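Local coordinates for protein transcriptional repressor, TetR family (Thermus thermophilus, PDB 3ANP) that represses transcription as a TetR-family regulator that controls fatty acid degradation, and binds lauroyl-CoA, at residues A[83-88]-A[133-138]; A[143-148]-A[152-157]; A[66-71]-A[90-95]. One frame throughout, in Å; residues are numbered along the deposited sequence.

Contact 1. Residues A[83-88]-A[133-138]; sequences VEVLRH and AEILKP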
loop_
_atom_site.group_PDB
_atom_site.type_symbol
_atom_site.label_atom_id
_atom_site.label_comp_id
_atom_site.label_asym_id
_atom_site.label_seq_id
_atom_site.Cartn_x
_atom_site.Cartn_y
_atom_site.Cartn_z
ATOM N N VAL A 83 -22.733 -2.278 6.701
ATOM C CA VAL A 83 -22.034 -1.082 6.241
ATOM C C VAL A 83 -21.674 -0.181 7.407
ATOM O O VAL A 83 -20.597 0.413 7.420
ATOM C CB VAL A 83 -22.838 -0.294 5.177
ATOM C CG1 VAL A 83 -22.180 1.074 4.918
ATOM C CG2 VAL A 83 -22.847 -1.092 3.872
ATOM N N GLU A 84 -22.552 -0.086 8.400
ATOM C CA GLU A 84 -22.239 0.743 9.565
ATOM C C GLU A 84 -21.129 0.094 10.384
ATOM O O GLU A 84 -20.347 0.786 11.033
ATOM C CB GLU A 84 -23.475 0.964 10.447
ATOM C CG GLU A 84 -24.207 2.270 10.142
ATOM C CD GLU A 84 -23.293 3.492 10.240
ATOM O OE1 GLU A 84 -22.660 3.698 11.303
ATOM O OE2 GLU A 84 -23.210 4.251 9.253
ATOM N N VAL A 85 -21.056 -1.233 10.368
ATOM C CA VAL A 85 -19.994 -1.893 11.121
ATOM C C VAL A 85 -18.671 -1.608 10.420
ATOM O O VAL A 85 -17.641 -1.443 11.068
ATOM C CB VAL A 85 -20.210 -3.408 11.231
ATOM C CG1 VAL A 85 -19.014 -4.039 11.980
ATOM C CG2 VAL A 85 -21.491 -3.684 12.010
ATOM N N LEU A 86 -18.704 -1.563 9.092
ATOM C CA LEU A 86 -17.510 -1.249 8.305
ATOM C C LEU A 86 -17.025 0.164 8.616
ATOM O O LEU A 86 -15.838 0.373 8.860
ATOM C CB LEU A 86 -17.807 -1.330 6.817
ATOM C CG LEU A 86 -17.747 -2.706 6.176
ATOM C CD1 LEU A 86 -18.189 -2.592 4.722
ATOM C CD2 LEU A 86 -16.329 -3.249 6.275
ATOM N N ARG A 87 -17.940 1.132 8.576
ATOM C CA ARG A 87 -17.586 2.523 8.869
ATOM C C ARG A 87 -17.011 2.625 10.274
ATOM O O ARG A 87 -16.049 3.355 10.509
ATOM C CB ARG A 87 -18.809 3.450 8.789
ATOM C CG ARG A 87 -19.381 3.674 7.406
ATOM C CD ARG A 87 -20.180 4.976 7.380
ATOM N NE ARG A 87 -20.820 5.205 6.090
ATOM C CZ ARG A 87 -21.923 4.584 5.681
ATOM N NH1 ARG A 87 -22.515 3.694 6.467
ATOM N NH2 ARG A 87 -22.435 4.853 4.486
ATOM N N HIS A 88 -17.622 1.906 11.209
ATOM C CA HIS A 88 -17.157 1.914 12.592
ATOM C C HIS A 88 -15.737 1.360 12.691
ATOM O O HIS A 88 -14.865 1.940 13.348
ATOM C CB HIS A 88 -18.082 1.064 13.463
ATOM C CG HIS A 88 -17.595 0.887 14.864
ATOM N ND1 HIS A 88 -17.713 1.872 15.821
ATOM C CD2 HIS A 88 -16.971 -0.153 15.468
ATOM C CE1 HIS A 88 -17.184 1.446 16.955
ATOM N NE2 HIS A 88 -16.726 0.221 16.766
ATOM N N ALA A 133 -13.655 -9.224 5.269
ATOM C CA ALA A 133 -14.461 -10.181 4.514
ATOM C C ALA A 133 -15.636 -10.694 5.344
ATOM O O ALA A 133 -16.703 -10.983 4.797
ATOM C CB ALA A 133 -13.595 -11.356 4.041
ATOM N N GLU A 134 -15.453 -10.816 6.659
ATOM C CA GLU A 134 -16.546 -11.295 7.510
ATOM C C GLU A 134 -17.697 -10.286 7.517
ATOM O O GLU A 134 -18.859 -10.662 7.633
ATOM C CB GLU A 134 -16.076 -11.521 8.959
ATOM C CG GLU A 134 -15.204 -12.765 9.193
ATOM C CD GLU A 134 -14.756 -12.898 10.650
ATOM O OE1 GLU A 134 -15.536 -12.540 11.558
ATOM O OE2 GLU A 134 -13.627 -13.371 10.890
ATOM N N ILE A 135 -17.379 -9.001 7.406
ATOM C CA ILE A 135 -18.427 -7.985 7.399
ATOM C C ILE A 135 -19.125 -7.969 6.033
ATOM O O ILE A 135 -20.335 -7.750 5.938
ATOM C CB ILE A 135 -17.840 -6.593 7.717
ATOM C CG1 ILE A 135 -17.215 -6.610 9.124
ATOM C CG2 ILE A 135 -18.928 -5.539 7.641
ATOM C CD1 ILE A 135 -16.398 -5.391 9.462
ATOM N N LEU A 136 -18.366 -8.212 4.974
ATOM C CA LEU A 136 -18.938 -8.229 3.627
ATOM C C LEU A 136 -19.868 -9.419 3.421
ATOM O O LEU A 136 -20.837 -9.328 2.664
ATOM C CB LEU A 136 -17.827 -8.286 2.567
ATOM C CG LEU A 136 -16.795 -7.161 2.592
ATOM C CD1 LEU A 136 -15.724 -7.433 1.540
ATOM C CD2 LEU A 136 -17.489 -5.833 2.356
ATOM N N LYS A 137 -19.582 -10.531 4.099
ATOM C CA LYS A 137 -20.383 -11.749 3.958
ATOM C C LYS A 137 -21.907 -11.536 4.012
ATOM O O LYS A 137 -22.631 -11.947 3.096
ATOM C CB LYS A 137 -19.956 -12.780 5.015
ATOM C CG LYS A 137 -20.665 -14.123 4.915
ATOM C CD LYS A 137 -19.924 -15.162 5.766
ATOM C CE LYS A 137 -20.521 -16.555 5.629
ATOM N NZ LYS A 137 -21.884 -16.653 6.225
ATOM N N PRO A 138 -22.413 -10.916 5.089
ATOM C CA PRO A 138 -23.849 -10.660 5.237
ATOM C C PRO A 138 -24.381 -9.832 4.058
ATOM O O PRO A 138 -25.538 -9.987 3.652
ATOM C CB PRO A 138 -23.934 -9.882 6.547
ATOM C CG PRO A 138 -22.729 -10.296 7.285
ATOM C CD PRO A 138 -21.668 -10.375 6.235
#

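Contact 2. Residues A[143-148]-A[152-157]; sequences GVLRQD and ERMGRT. With DCC (dodecyl-coa), chain E.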
loop_
_atom_site.group_PDB
_atom_site.type_symbol
_atom_site.label_atom_id
_atom_site.label_comp_id
_atom_site.label_asym_id
_atom_site.label_seq_id
_atom_site.Cartn_x
_atom_site.Cartn_y
_atom_site.Cartn_z
ATOM N N GLY A 143 -27.639 -9.995 -1.050
ATOM C CA GLY A 143 -27.790 -9.758 -2.478
ATOM C C GLY A 143 -27.357 -8.388 -2.981
ATOM O O GLY A 143 -27.608 -8.050 -4.138
ATOM N N VAL A 144 -26.711 -7.595 -2.129
ATOM C CA VAL A 144 -26.273 -6.265 -2.535
ATOM C C VAL A 144 -24.773 -6.162 -2.823
ATOM O O VAL A 144 -24.289 -5.089 -3.187
ATOM C CB VAL A 144 -26.671 -5.191 -1.486
ATOM C CG1 VAL A 144 -28.184 -5.187 -1.310
ATOM C CG2 VAL A 144 -25.989 -5.465 -0.144
ATOM N N LEU A 145 -24.049 -7.275 -2.691
ATOM C CA LEU A 145 -22.609 -7.269 -2.950
ATOM C C LEU A 145 -22.312 -8.075 -4.205
ATOM O O LEU A 145 -22.885 -9.145 -4.403
ATOM C CB LEU A 145 -21.838 -7.875 -1.764
ATOM C CG LEU A 145 -20.378 -7.409 -1.647
ATOM C CD1 LEU A 145 -20.369 -5.959 -1.170
ATOM C CD2 LEU A 145 -19.590 -8.303 -0.663
ATOM N N ARG A 146 -21.411 -7.584 -5.051
ATOM C CA ARG A 146 -21.079 -8.320 -6.278
ATOM C C ARG A 146 -20.477 -9.686 -5.934
ATOM O O ARG A 146 -19.880 -9.863 -4.869
ATOM C CB ARG A 146 -20.099 -7.519 -7.136
ATOM C CG ARG A 146 -18.734 -7.302 -6.492
ATOM C CD ARG A 146 -17.981 -6.238 -7.258
ATOM N NE ARG A 146 -17.875 -6.564 -8.670
ATOM C CZ ARG A 146 -17.667 -5.666 -9.621
ATOM N NH1 ARG A 146 -17.541 -4.383 -9.301
ATOM N NH2 ARG A 146 -17.598 -6.046 -10.893
ATOM N N GLN A 147 -20.632 -10.650 -6.840
ATOM C CA GLN A 147 -20.127 -11.991 -6.606
ATOM C C GLN A 147 -19.110 -12.466 -7.617
ATOM O O GLN A 147 -18.777 -13.645 -7.651
ATOM C CB GLN A 147 -21.283 -12.985 -6.549
ATOM C CG GLN A 147 -22.251 -12.691 -5.435
ATOM C CD GLN A 147 -23.313 -13.751 -5.302
ATOM O OE1 GLN A 147 -23.024 -14.902 -4.961
ATOM N NE2 GLN A 147 -24.554 -13.374 -5.574
ATOM N N ASP A 148 -18.619 -11.557 -8.445
ATOM C CA ASP A 148 -17.615 -11.927 -9.435
ATOM C C ASP A 148 -16.199 -11.879 -8.861
ATOM O O ASP A 148 -15.234 -12.155 -9.572
ATOM C CB ASP A 148 -17.729 -11.045 -10.688
ATOM C CG ASP A 148 -17.767 -9.554 -10.371
ATOM O OD1 ASP A 148 -17.828 -9.183 -9.180
ATOM O OD2 ASP A 148 -17.745 -8.750 -11.325
ATOM N N GLU A 152 -12.823 -12.608 0.262
ATOM C CA GLU A 152 -11.458 -12.461 0.733
ATOM C C GLU A 152 -10.641 -11.519 -0.139
ATOM O O GLU A 152 -9.812 -10.752 0.356
ATOM C CB GLU A 152 -10.769 -13.832 0.795
ATOM C CG GLU A 152 -11.414 -14.852 1.736
ATOM C CD GLU A 152 -12.803 -15.310 1.288
ATOM O OE1 GLU A 152 -13.023 -15.530 0.071
ATOM O OE2 GLU A 152 -13.674 -15.466 2.165
ATOM N N ARG A 153 -10.864 -11.568 -1.445
ATOM C CA ARG A 153 -10.104 -10.710 -2.331
ATOM C C ARG A 153 -10.509 -9.233 -2.179
ATOM O O ARG A 153 -9.664 -8.337 -2.212
ATOM C CB ARG A 153 -10.275 -11.176 -3.776
ATOM C CG ARG A 153 -9.160 -10.713 -4.653
ATOM C CD ARG A 153 -9.104 -11.475 -5.967
ATOM N NE ARG A 153 -8.074 -10.895 -6.817
ATOM C CZ ARG A 153 -8.133 -10.886 -8.142
ATOM N NH1 ARG A 153 -9.172 -11.436 -8.767
ATOM N NH2 ARG A 153 -7.168 -10.307 -8.836
HETATM N N MSE A 154 -11.797 -8.979 -2.013
HETATM C CA MSE A 154 -12.262 -7.607 -1.835
HETATM C C MSE A 154 -11.842 -7.108 -0.454
HETATM O O MSE A 154 -11.473 -5.946 -0.286
HETATM C CB MSE A 154 -13.782 -7.548 -2.014
HETATM C CG MSE A 154 -14.184 -7.972 -3.433
HETATM SE SE MSE A 154 -16.030 -7.643 -3.875
HETATM C CE MSE A 154 -16.846 -9.031 -2.809
ATOM N N GLY A 155 -11.895 -8.002 0.529
ATOM C CA GLY A 155 -11.475 -7.657 1.878
ATOM C C GLY A 155 -9.987 -7.323 1.869
ATOM O O GLY A 155 -9.562 -6.355 2.497
ATOM N N ARG A 156 -9.199 -8.120 1.150
ATOM C CA ARG A 156 -7.754 -7.889 1.052
ATOM C C ARG A 156 -7.471 -6.512 0.460
ATOM O O ARG A 156 -6.596 -5.794 0.926
ATOM C CB ARG A 156 -7.078 -8.941 0.163
ATOM C CG ARG A 156 -5.557 -8.696 -0.035
ATOM C CD ARG A 156 -4.836 -9.813 -0.807
ATOM N NE ARG A 156 -4.752 -11.038 -0.013
ATOM C CZ ARG A 156 -4.143 -12.153 -0.410
ATOM N NH1 ARG A 156 -3.555 -12.205 -1.598
ATOM N NH2 ARG A 156 -4.125 -13.222 0.383
ATOM N N THR A 157 -8.210 -6.160 -0.584
ATOM C CA THR A 157 -8.037 -4.876 -1.245
ATOM C C THR A 157 -8.302 -3.701 -0.311
ATOM O O THR A 157 -7.530 -2.731 -0.279
ATOM C CB THR A 157 -8.967 -4.767 -2.492
ATOM O OG1 THR A 157 -8.590 -5.759 -3.459
ATOM C CG2 THR A 157 -8.857 -3.385 -3.125
HETATM C C2 DCC E . -3.584 -23.285 -1.103
HETATM C C4 DCC E . -4.947 -21.438 -1.378
HETATM C C5 DCC E . -5.457 -21.627 -0.102
HETATM C C6 DCC E . -4.979 -22.693 0.651
HETATM C C8 DCC E . -6.402 -19.904 -0.972
HETATM C C10 DCC E . -3.876 -3.730 12.234
HETATM C C11 DCC E . -3.286 -3.130 13.512
HETATM C C12 DCC E . -4.322 -3.111 14.638
HETATM N N9 DCC E . -5.552 -20.367 -1.886
HETATM N N7 DCC E . -6.350 -20.668 0.117
HETATM N N3 DCC E . -4.017 -22.281 -1.846
HETATM N N1 DCC E . -4.046 -23.495 0.118
HETATM N N6 DCC E . -5.438 -22.911 1.880
HETATM C "C1'" DCC E . -5.331 -19.800 -3.235
HETATM C "C2'" DCC E . -5.812 -18.353 -3.315
HETATM O "O2'" DCC E . -7.241 -18.322 -3.363
HETATM C "C3'" DCC E . -5.247 -18.024 -4.695
HETATM O "O3'" DCC E . -6.091 -18.566 -5.714
HETATM C "C4'" DCC E . -3.909 -18.768 -4.685
HETATM O "O4'" DCC E . -3.937 -19.627 -3.530
HETATM C "C5'" DCC E . -2.782 -17.742 -4.562
HETATM O "O5'" DCC E . -2.980 -16.921 -3.409
HETATM P P1 DCC E . -2.210 -15.514 -3.262
HETATM O O11 DCC E . -2.286 -14.765 -4.536
HETATM O O12 DCC E . -2.689 -14.858 -2.025
HETATM O O6 DCC E . -0.674 -15.946 -3.049
HETATM P P2 DCC E . -0.091 -16.270 -1.584
HETATM O O21 DCC E . 0.967 -17.211 -2.017
HETATM O O22 DCC E . -1.366 -16.653 -0.938
HETATM O O7 DCC E . 0.446 -14.768 -1.362
HETATM C CPA DCC E . -0.337 -13.775 -0.696
HETATM C CPB DCC E . 0.517 -13.063 0.357
HETATM C CP8 DCC E . 1.873 -12.697 -0.255
HETATM C CP7 DCC E . 0.716 -13.987 1.560
HETATM C CP9 DCC E . -0.200 -11.789 0.810
HETATM O OP3 DCC E . 1.706 -11.745 -1.309
HETATM C CP6 DCC E . 2.802 -12.130 0.820
HETATM O OP2 DCC E . 3.481 -12.880 1.520
HETATM N NP2 DCC E . 2.805 -10.804 0.937
HETATM C CP5 DCC E . 3.651 -10.120 1.927
HETATM C CP4 DCC E . 3.003 -8.796 2.339
HETATM C CP3 DCC E . 2.839 -7.865 1.136
HETATM O OP1 DCC E . 2.318 -8.266 0.096
HETATM N NP1 DCC E . 3.286 -6.623 1.308
HETATM C CP2 DCC E . 3.205 -5.621 0.236
HETATM C CP1 DCC E . 1.755 -5.161 0.056
HETATM S S DCC E . 1.134 -4.165 1.460
HETATM P P3 DCC E . -6.392 -17.688 -7.029
HETATM O O31 DCC E . -7.700 -16.999 -6.957
HETATM O O32 DCC E . -5.163 -16.659 -7.180
HETATM O O33 DCC E . -6.296 -18.714 -8.266
HETATM C CA1 DCC E . 0.359 -5.368 2.469
HETATM C CA2 DCC E . -0.616 -4.906 3.555
HETATM O OA1 DCC E . 0.598 -6.565 2.313
HETATM C CA3 DCC E . -1.498 -6.063 4.027
HETATM C CA4 DCC E . -2.545 -5.611 5.049
HETATM C CA5 DCC E . -1.915 -5.046 6.324
HETATM C CA6 DCC E . -2.994 -4.831 7.389
HETATM C CA7 DCC E . -2.384 -4.351 8.708
HETATM C CA8 DCC E . -3.448 -4.264 9.804
HETATM C CA9 DCC E . -2.848 -3.714 11.100
#

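Contact 3. Residues A[66-71]-A[90-95]; sequences AGLREE and FRVLAE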
loop_
_atom_site.group_PDB
_atom_site.type_symbol
_atom_site.label_atom_id
_atom_site.label_comp_id
_atom_site.label_asym_id
_atom_site.label_seq_id
_atom_site.Cartn_x
_atom_site.Cartn_y
_atom_site.Cartn_z
ATOM N N ALA A 66 -7.168 -8.794 17.146
ATOM C CA ALA A 66 -8.072 -9.754 17.781
ATOM C C ALA A 66 -9.164 -9.013 18.553
ATOM O O ALA A 66 -10.320 -9.457 18.595
ATOM C CB ALA A 66 -7.295 -10.717 18.727
ATOM N N GLY A 67 -8.801 -7.898 19.179
ATOM C CA GLY A 67 -9.801 -7.121 19.899
ATOM C C GLY A 67 -10.809 -6.563 18.904
ATOM O O GLY A 67 -12.027 -6.569 19.141
ATOM N N LEU A 68 -10.301 -6.064 17.778
ATOM C CA LEU A 68 -11.171 -5.527 16.735
ATOM C C LEU A 68 -12.087 -6.617 16.170
ATOM O O LEU A 68 -13.226 -6.339 15.810
ATOM C CB LEU A 68 -10.336 -4.899 15.608
ATOM C CG LEU A 68 -9.611 -3.585 15.955
ATOM C CD1 LEU A 68 -8.693 -3.170 14.806
ATOM C CD2 LEU A 68 -10.626 -2.492 16.214
ATOM N N ARG A 69 -11.589 -7.851 16.086
ATOM C CA ARG A 69 -12.393 -8.962 15.581
ATOM C C ARG A 69 -13.569 -9.234 16.535
ATOM O O ARG A 69 -14.706 -9.446 16.098
ATOM C CB ARG A 69 -11.529 -10.225 15.429
ATOM C CG ARG A 69 -12.297 -11.460 14.952
ATOM C CD ARG A 69 -11.388 -12.695 14.829
ATOM N NE ARG A 69 -10.308 -12.522 13.856
ATOM C CZ ARG A 69 -9.010 -12.502 14.161
ATOM N NH1 ARG A 69 -8.618 -12.645 15.423
ATOM N NH2 ARG A 69 -8.095 -12.348 13.205
ATOM N N GLU A 70 -13.300 -9.224 17.839
ATOM C CA GLU A 70 -14.363 -9.454 18.824
ATOM C C GLU A 70 -15.417 -8.374 18.715
ATOM O O GLU A 70 -16.614 -8.644 18.791
ATOM C CB GLU A 70 -13.826 -9.399 20.255
ATOM C CG GLU A 70 -12.853 -10.492 20.653
ATOM C CD GLU A 70 -12.539 -10.429 22.145
ATOM O OE1 GLU A 70 -13.449 -10.684 22.950
ATOM O OE2 GLU A 70 -11.394 -10.101 22.509
ATOM N N GLU A 71 -14.950 -7.140 18.568
ATOM C CA GLU A 71 -15.819 -5.981 18.478
ATOM C C GLU A 71 -16.721 -6.073 17.242
ATOM O O GLU A 71 -17.931 -5.845 17.322
ATOM C CB GLU A 71 -14.961 -4.703 18.459
ATOM C CG GLU A 71 -15.749 -3.394 18.380
ATOM C CD GLU A 71 -14.867 -2.160 18.585
ATOM O OE1 GLU A 71 -13.622 -2.296 18.593
ATOM O OE2 GLU A 71 -15.420 -1.053 18.741
ATOM N N PHE A 90 -13.325 1.260 10.536
ATOM C CA PHE A 90 -12.295 2.153 10.040
ATOM C C PHE A 90 -12.140 3.375 10.912
ATOM O O PHE A 90 -11.046 3.894 11.059
ATOM C CB PHE A 90 -12.568 2.490 8.574
ATOM C CG PHE A 90 -12.316 1.325 7.673
ATOM C CD1 PHE A 90 -11.018 0.868 7.467
ATOM C CD2 PHE A 90 -13.369 0.610 7.126
ATOM C CE1 PHE A 90 -10.774 -0.290 6.732
ATOM C CE2 PHE A 90 -13.138 -0.554 6.389
ATOM C CZ PHE A 90 -11.842 -1.003 6.194
ATOM N N ARG A 91 -13.238 3.806 11.521
ATOM C CA ARG A 91 -13.191 4.940 12.429
ATOM C C ARG A 91 -12.285 4.550 13.615
ATOM O O ARG A 91 -11.364 5.280 13.986
ATOM C CB ARG A 91 -14.616 5.257 12.913
ATOM C CG ARG A 91 -14.916 6.718 13.182
ATOM C CD ARG A 91 -16.363 7.033 12.782
ATOM N NE ARG A 91 -17.336 6.138 13.420
ATOM C CZ ARG A 91 -18.424 5.653 12.825
ATOM N NH1 ARG A 91 -18.700 5.967 11.564
ATOM N NH2 ARG A 91 -19.245 4.851 13.491
ATOM N N VAL A 92 -12.534 3.385 14.202
ATOM C CA VAL A 92 -11.727 2.939 15.336
ATOM C C VAL A 92 -10.297 2.628 14.904
ATOM O O VAL A 92 -9.347 2.843 15.657
ATOM C CB VAL A 92 -12.371 1.715 16.013
ATOM C CG1 VAL A 92 -11.366 1.031 16.932
ATOM C CG2 VAL A 92 -13.599 2.180 16.822
ATOM N N LEU A 93 -10.141 2.124 13.688
ATOM C CA LEU A 93 -8.803 1.839 13.178
ATOM C C LEU A 93 -8.013 3.145 13.079
ATOM O O LEU A 93 -6.851 3.206 13.464
ATOM C CB LEU A 93 -8.887 1.195 11.792
ATOM C CG LEU A 93 -8.822 -0.329 11.719
ATOM C CD1 LEU A 93 -9.013 -0.774 10.260
ATOM C CD2 LEU A 93 -7.471 -0.798 12.252
ATOM N N ALA A 94 -8.655 4.191 12.570
ATOM C CA ALA A 94 -7.990 5.486 12.426
ATOM C C ALA A 94 -7.616 6.036 13.797
ATOM O O ALA A 94 -6.503 6.512 14.020
ATOM C CB ALA A 94 -8.898 6.461 11.705
ATOM N N GLU A 95 -8.560 5.963 14.724
ATOM C CA GLU A 95 -8.314 6.456 16.067
ATOM C C GLU A 95 -7.204 5.662 16.747
ATOM O O GLU A 95 -6.276 6.231 17.321
ATOM C CB GLU A 95 -9.619 6.385 16.874
ATOM C CG GLU A 95 -10.702 7.298 16.305
ATOM C CD GLU A 95 -12.096 7.037 16.890
ATOM O OE1 GLU A 95 -12.324 5.963 17.500
ATOM O OE2 GLU A 95 -12.973 7.905 16.722
#

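Contact 1. Residues A[83-88]-A[133-138]
Ile135 sets both branches of its side chain against helix 82-99. Its CG2 presses on Leu86 CG at 3.4 Å, tighter than ordinary van der Waals contact, and also lies 3.7 Å from Leu86 CD2. The two side chains lie alongside, pointing opposite ways. The long branch of Ile135, with CG1 anti to the carbonyl carbon (chi1 -61°), carries CD1 between Leu86 CD2 at 3.8 Å and Val85 CG1 at 3.9 Å. Val72 of helix 54-77 and Leu89 also touch this isoleucine. The two segments belong to the all-helical C-terminal domain of a TetR-type repressor, where helices 82-99 and 128-142 pack antiparallel, their local axes 161° apart in direction and 9.6 Å from each other. Next in sequence, Leu136 meets the same partner from another side: its CD2 lies 4.1 Å from Leu86 CD1, with the two side chains nearly perpendicular. With an alanine in place of Leu86, Ile135 CG2 and Leu136 CD2 would probably face a gap between the helices. Leu136 also packs on Met154 and on Met193 of the second subunit.

Contact 2. Residues A[143-148]-A[152-157]
Met154, present as selenomethionine, lays its SE beside the aliphatic stem of Arg146, 3.8 Å from Arg146 CG. Its chain bends at the last torsion (chi3 -73°), carrying CE to within 3.6 Å of Leu145 CD2, where the two side chains meet tip to tip, and to 3.8 Å from Arg146 O. Leu145 also rests on Leu136 and Leu139 of helix 128-142. The guanidinium of Arg146 grips Asp148 side-on: NE binds OD1 and NH2 binds OD2, each at 2.7 Å, nearly straight (168° and 171°) and in the guanidinium plane, through the syn lone pairs of the carboxylate. Its NH2 has a second charged partner in Glu191 of the second subunit. The loop joins helix 128-142, which ends in a Schellman motif at Gly143, to helix 151-172 of the TetR C-terminal domain. That second helix also lines the acyl-CoA pocket: Arg156 gives two hydrogen bonds to DCC O12 on the phosphate next to the ribose, from NH1 at 2.8 Å and, more bent, from NH2 at 3.2 Å. The ligand's methyl carbon CP9 lies above one guanidinium face, toward its rim.

Contact 3. Residues A[66-71]-A[90-95]
Leu68 makes the apolar contacts of this helix pair, dividing its two methyl groups between neighbouring residues of helix 82-99. Its CD2 lies 3.7 Å from Val92 CG1, the two side chains running side by side but pointing opposite ways. Its CD1 lies 3.7 Å from Leu93 CD2, and here the side chains meet at a slant. Val92 can face Leu68 in this way because its CG1 is anti to the backbone N (chi1 165°), which leaves CG2 for a different neighbour. That neighbour is polar: Glu71, extended beyond CG, brings its carboxylate OE2 to 4.2 Å from Val92 CG2, a van der Waals contact only. The same oxygen is hydrogen-bonded to His88 NE2, one turn back along helix 82-99. No hydrogen bond passes between the two segments themselves. Their local axes run nearly antiparallel (155°) and stand 11.7 Å apart. Leu93 also touches Tyr162 of the ligand pocket, and Leu68 CD1 comes near C12 of the bound dodecyl-CoA, the last carbon of the acyl chain. The pair is consistent with a place in the helical wall beside the fatty-acyl tail in this TetR-type ligand-binding domain.

From the N terminus, helix 54-77 turns back into helix 82-99, and contact 3 closes that hairpin. Before it closes, contact 1 opens at 83-88 on the same second helix; it closes only at 133-138, so contacts 1 and 3 cross, with helix 82-99 shared. A probable hydrogen bond between Glu71 and His88 joins them. Contact 2 follows in series, closing the short loop between helices 128-142 and 151-172; Leu136 CB against Leu145 CD2 at 3.7 Å ties it to contact 1. Contacts 2 and 3 do not touch, their centres about 20 Å apart, yet reach the same ligand at separate places, the pyrophosphate and the end of the acyl chain.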